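Local coordinates for putative glycosyltransferase (GalT1) (Streptococcus parasanguinis FW213, PDB 5HEA), which probably transfers a sugar from a nucleotide-activated donor to an acceptor, this chain being the C-terminal part of the protein with a GT-A-type glycosyltransferase family 2 domain, at residues F124-I135 against N209-R218. Sequence-based numbering, arbitrary orientation.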
# COMPACT_ATOMS: atom_id res chain seq x y z
N PHE A 124 -7.52 -37.59 17.22
CA PHE A 124 -6.64 -37.58 18.38
C PHE A 124 -6.73 -36.20 19.02
O PHE A 124 -6.46 -35.19 18.38
CB PHE A 124 -5.20 -37.87 17.98
CG PHE A 124 -4.25 -37.97 19.15
CD1 PHE A 124 -4.31 -39.07 20.01
CD2 PHE A 124 -3.31 -36.98 19.40
CE1 PHE A 124 -3.44 -39.17 21.09
CE2 PHE A 124 -2.43 -37.08 20.47
CZ PHE A 124 -2.50 -38.17 21.32
N ASN A 125 -7.15 -36.18 20.29
CA ASN A 125 -7.32 -34.95 21.05
C ASN A 125 -5.97 -34.60 21.66
O ASN A 125 -5.54 -35.27 22.58
CB ASN A 125 -8.36 -35.20 22.15
CG ASN A 125 -8.62 -33.98 23.06
OD1 ASN A 125 -7.74 -33.15 23.30
ND2 ASN A 125 -9.83 -33.89 23.58
N GLU A 126 -5.31 -33.56 21.15
CA GLU A 126 -3.98 -33.17 21.63
C GLU A 126 -3.98 -32.67 23.07
O GLU A 126 -3.01 -32.87 23.82
CB GLU A 126 -3.37 -32.08 20.75
CG GLU A 126 -3.12 -32.50 19.31
CD GLU A 126 -1.93 -33.44 19.15
OE1 GLU A 126 -1.13 -33.59 20.11
OE2 GLU A 126 -1.80 -34.02 18.06
N ASP A 127 -5.07 -32.00 23.45
CA ASP A 127 -5.19 -31.43 24.79
C ASP A 127 -5.22 -32.51 25.87
O ASP A 127 -4.73 -32.29 26.98
CB ASP A 127 -6.44 -30.55 24.89
CG ASP A 127 -6.45 -29.45 23.84
OD1 ASP A 127 -5.40 -28.79 23.64
OD2 ASP A 127 -7.51 -29.25 23.19
N ARG A 128 -5.80 -33.66 25.55
CA ARG A 128 -5.90 -34.75 26.50
C ARG A 128 -5.08 -35.99 26.10
O ARG A 128 -5.11 -36.99 26.80
CB ARG A 128 -7.37 -35.14 26.71
CG ARG A 128 -8.16 -34.11 27.53
CD ARG A 128 -9.62 -34.49 27.71
NE ARG A 128 -9.81 -35.62 28.63
CZ ARG A 128 -9.95 -35.50 29.95
NH1 ARG A 128 -9.89 -34.31 30.53
NH2 ARG A 128 -10.13 -36.59 30.69
N GLN A 129 -4.38 -35.90 24.98
CA GLN A 129 -3.59 -37.02 24.46
C GLN A 129 -4.40 -38.32 24.42
O GLN A 129 -3.95 -39.35 24.90
CB GLN A 129 -2.29 -37.21 25.27
CG GLN A 129 -1.34 -36.02 25.17
CD GLN A 129 -0.77 -35.86 23.77
OE1 GLN A 129 -0.11 -36.77 23.26
NE2 GLN A 129 -1.04 -34.72 23.13
N SER A 130 -5.60 -38.26 23.86
CA SER A 130 -6.45 -39.45 23.80
C SER A 130 -7.11 -39.60 22.44
O SER A 130 -7.51 -38.62 21.82
CB SER A 130 -7.52 -39.39 24.90
OG SER A 130 -8.33 -38.25 24.73
N PHE A 131 -7.21 -40.84 21.97
CA PHE A 131 -7.86 -41.13 20.71
C PHE A 131 -9.36 -41.13 20.90
O PHE A 131 -9.88 -41.55 21.94
CB PHE A 131 -7.44 -42.49 20.18
CG PHE A 131 -6.03 -42.54 19.69
CD1 PHE A 131 -5.74 -42.25 18.37
CD2 PHE A 131 -5.00 -42.92 20.54
CE1 PHE A 131 -4.43 -42.32 17.90
CE2 PHE A 131 -3.70 -42.99 20.09
CZ PHE A 131 -3.41 -42.69 18.76
N LEU A 132 -10.06 -40.67 19.87
CA LEU A 132 -11.49 -40.87 19.78
C LEU A 132 -11.75 -41.83 18.62
O LEU A 132 -11.57 -41.47 17.45
CB LEU A 132 -12.20 -39.53 19.56
CG LEU A 132 -13.72 -39.64 19.44
CD1 LEU A 132 -14.31 -40.20 20.73
CD2 LEU A 132 -14.33 -38.29 19.09
N PHE A 133 -12.11 -43.07 18.93
CA PHE A 133 -12.34 -44.06 17.90
C PHE A 133 -13.80 -44.06 17.47
O PHE A 133 -14.56 -44.96 17.82
CB PHE A 133 -11.93 -45.45 18.37
CG PHE A 133 -10.46 -45.58 18.63
CD1 PHE A 133 -9.56 -45.57 17.58
CD2 PHE A 133 -9.98 -45.72 19.93
CE1 PHE A 133 -8.20 -45.70 17.81
CE2 PHE A 133 -8.63 -45.86 20.17
CZ PHE A 133 -7.73 -45.84 19.11
N SER A 134 -14.18 -43.04 16.71
CA SER A 134 -15.56 -42.89 16.23
C SER A 134 -15.92 -43.99 15.25
O SER A 134 -17.05 -44.49 15.25
CB SER A 134 -15.73 -41.53 15.55
OG SER A 134 -15.28 -40.48 16.38
N ILE A 135 -14.96 -44.37 14.41
CA ILE A 135 -15.17 -45.42 13.43
C ILE A 135 -14.59 -46.72 13.98
O ILE A 135 -13.38 -46.85 14.14
CB ILE A 135 -14.49 -45.08 12.09
CG1 ILE A 135 -14.87 -43.67 11.65
CG2 ILE A 135 -14.87 -46.09 11.02
CD1 ILE A 135 -16.37 -43.47 11.50
N ASN A 209 -14.81 -47.78 5.08
CA ASN A 209 -15.17 -47.18 6.36
C ASN A 209 -14.25 -47.63 7.49
O ASN A 209 -14.67 -48.33 8.41
CB ASN A 209 -16.62 -47.45 6.75
CG ASN A 209 -17.13 -46.47 7.79
OD1 ASN A 209 -16.78 -45.29 7.75
ND2 ASN A 209 -17.93 -46.95 8.75
N GLU A 210 -12.99 -47.23 7.39
CA GLU A 210 -12.03 -47.47 8.46
C GLU A 210 -11.36 -46.14 8.80
O GLU A 210 -11.04 -45.35 7.90
CB GLU A 210 -10.99 -48.51 8.03
CG GLU A 210 -10.23 -48.15 6.76
CD GLU A 210 -9.20 -49.20 6.36
OE1 GLU A 210 -9.59 -50.38 6.18
OE2 GLU A 210 -8.00 -48.85 6.23
N GLY A 211 -11.15 -45.88 10.09
CA GLY A 211 -10.51 -44.65 10.51
C GLY A 211 -9.00 -44.85 10.60
O GLY A 211 -8.45 -44.90 11.69
N SER A 212 -8.34 -44.98 9.46
CA SER A 212 -6.91 -45.28 9.42
C SER A 212 -6.07 -44.02 9.38
O SER A 212 -4.85 -44.05 9.55
CB SER A 212 -6.60 -46.14 8.20
OG SER A 212 -7.29 -47.37 8.29
N TYR A 213 -6.74 -42.90 9.16
CA TYR A 213 -6.12 -41.58 9.22
C TYR A 213 -6.53 -40.95 10.55
O TYR A 213 -7.70 -41.05 10.94
CB TYR A 213 -6.62 -40.74 8.05
CG TYR A 213 -5.96 -39.37 7.89
CD1 TYR A 213 -6.38 -38.28 8.65
CD2 TYR A 213 -4.94 -39.17 6.96
CE1 TYR A 213 -5.80 -37.00 8.49
CE2 TYR A 213 -4.34 -37.91 6.80
CZ TYR A 213 -4.77 -36.84 7.57
OH TYR A 213 -4.20 -35.59 7.41
N TYR A 214 -5.58 -40.31 11.24
CA TYR A 214 -5.86 -39.65 12.51
C TYR A 214 -5.77 -38.12 12.40
O TYR A 214 -4.71 -37.56 12.09
CB TYR A 214 -4.97 -40.20 13.63
CG TYR A 214 -5.31 -41.64 13.96
CD1 TYR A 214 -6.42 -41.96 14.74
CD2 TYR A 214 -4.54 -42.69 13.46
CE1 TYR A 214 -6.75 -43.27 15.02
CE2 TYR A 214 -4.86 -44.01 13.74
CZ TYR A 214 -5.97 -44.29 14.51
OH TYR A 214 -6.30 -45.59 14.81
N TYR A 215 -6.90 -37.47 12.66
CA TYR A 215 -7.04 -36.03 12.57
C TYR A 215 -6.70 -35.45 13.95
O TYR A 215 -7.39 -35.73 14.93
CB TYR A 215 -8.49 -35.68 12.18
CG TYR A 215 -8.77 -34.20 12.06
CD1 TYR A 215 -9.23 -33.47 13.15
CD2 TYR A 215 -8.59 -33.54 10.85
CE1 TYR A 215 -9.49 -32.11 13.04
CE2 TYR A 215 -8.84 -32.18 10.73
CZ TYR A 215 -9.30 -31.48 11.83
OH TYR A 215 -9.55 -30.14 11.71
N SER A 216 -5.63 -34.67 14.01
CA SER A 216 -5.22 -34.03 15.25
C SER A 216 -6.16 -32.87 15.59
O SER A 216 -6.31 -31.94 14.80
CB SER A 216 -3.80 -33.51 15.12
OG SER A 216 -3.50 -32.60 16.15
N GLN A 217 -6.77 -32.94 16.76
CA GLN A 217 -7.76 -31.95 17.17
C GLN A 217 -7.26 -31.21 18.41
O GLN A 217 -6.88 -31.84 19.40
CB GLN A 217 -9.06 -32.68 17.47
CG GLN A 217 -10.20 -31.82 17.91
CD GLN A 217 -11.35 -32.65 18.44
OE1 GLN A 217 -11.13 -33.68 19.08
NE2 GLN A 217 -12.58 -32.22 18.17
N ARG A 218 -7.26 -29.87 18.39
CA ARG A 218 -6.81 -29.12 19.56
C ARG A 218 -7.61 -27.84 19.83
O ARG A 218 -7.91 -27.09 18.91
CB ARG A 218 -5.32 -28.80 19.46
CG ARG A 218 -4.88 -28.53 18.04
CD ARG A 218 -3.38 -28.36 17.94
NE ARG A 218 -3.01 -27.86 16.62
CZ ARG A 218 -2.84 -28.62 15.55
NH1 ARG A 218 -2.99 -29.94 15.64
NH2 ARG A 218 -2.52 -28.07 14.39
O HOH W 1 -11.86 -47.93 11.72
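Parallel strand pairing within the mixed sheet joins F124 and N125, the end of strand 116-125, to S216 and Q217 of strand 204-217; the chain beyond them folds back so that F131 and F133 meet Y214, and I135 the weakly bonded run N209 to G211, which precedes a corner at Y213. Three backbone bonds set the register: F124 N gives to Y215 O, Q217 N to F124 O, and E126 N to Q217 O at 2.9 Å. Past this pairing E126 continues the grip with its side chain. Its chain is bent at chi2 (-74°), which brings OE2 back to the strand, where S216 OG donates to E126 OE2 at 2.9 Å on the anti side of the carboxylate; R22 of helix 20-28 forms a salt bridge with the same oxygen. Serine's short side chain probably helps the carboxylate come this close. The sheet is consistent with the GT-A fold to which the sequence family belongs, and strands 116-125 and 130-132 form an antiparallel hairpin in it. A G1 bulge, with Q129 and S130 both facing N125, shapes its turn, and N125 OD1 accepts from R128 N as an Asx motif. On the F124 face, the edge of F131 meets the face of Y214 in a T-shaped stack, centroids 5.1 Å apart and planes at 72°, while F124 CD1 lies over the F131 ring. Tyrosine suits its place: its ring receives F131, and Y214 OH, hydrogen-bonded to E98, lies at the edge of the F133 ring, 3.6 Å from F133 CE1. Farther along, I135 CG2 rests 3.4 Å from N209 O, and the absence of a side chain at G211 leaves room for I135 CB, 4.0 Å from G211 N. One water joins these backbones, accepting from G211 N at 2.7 Å and donating to I135 O.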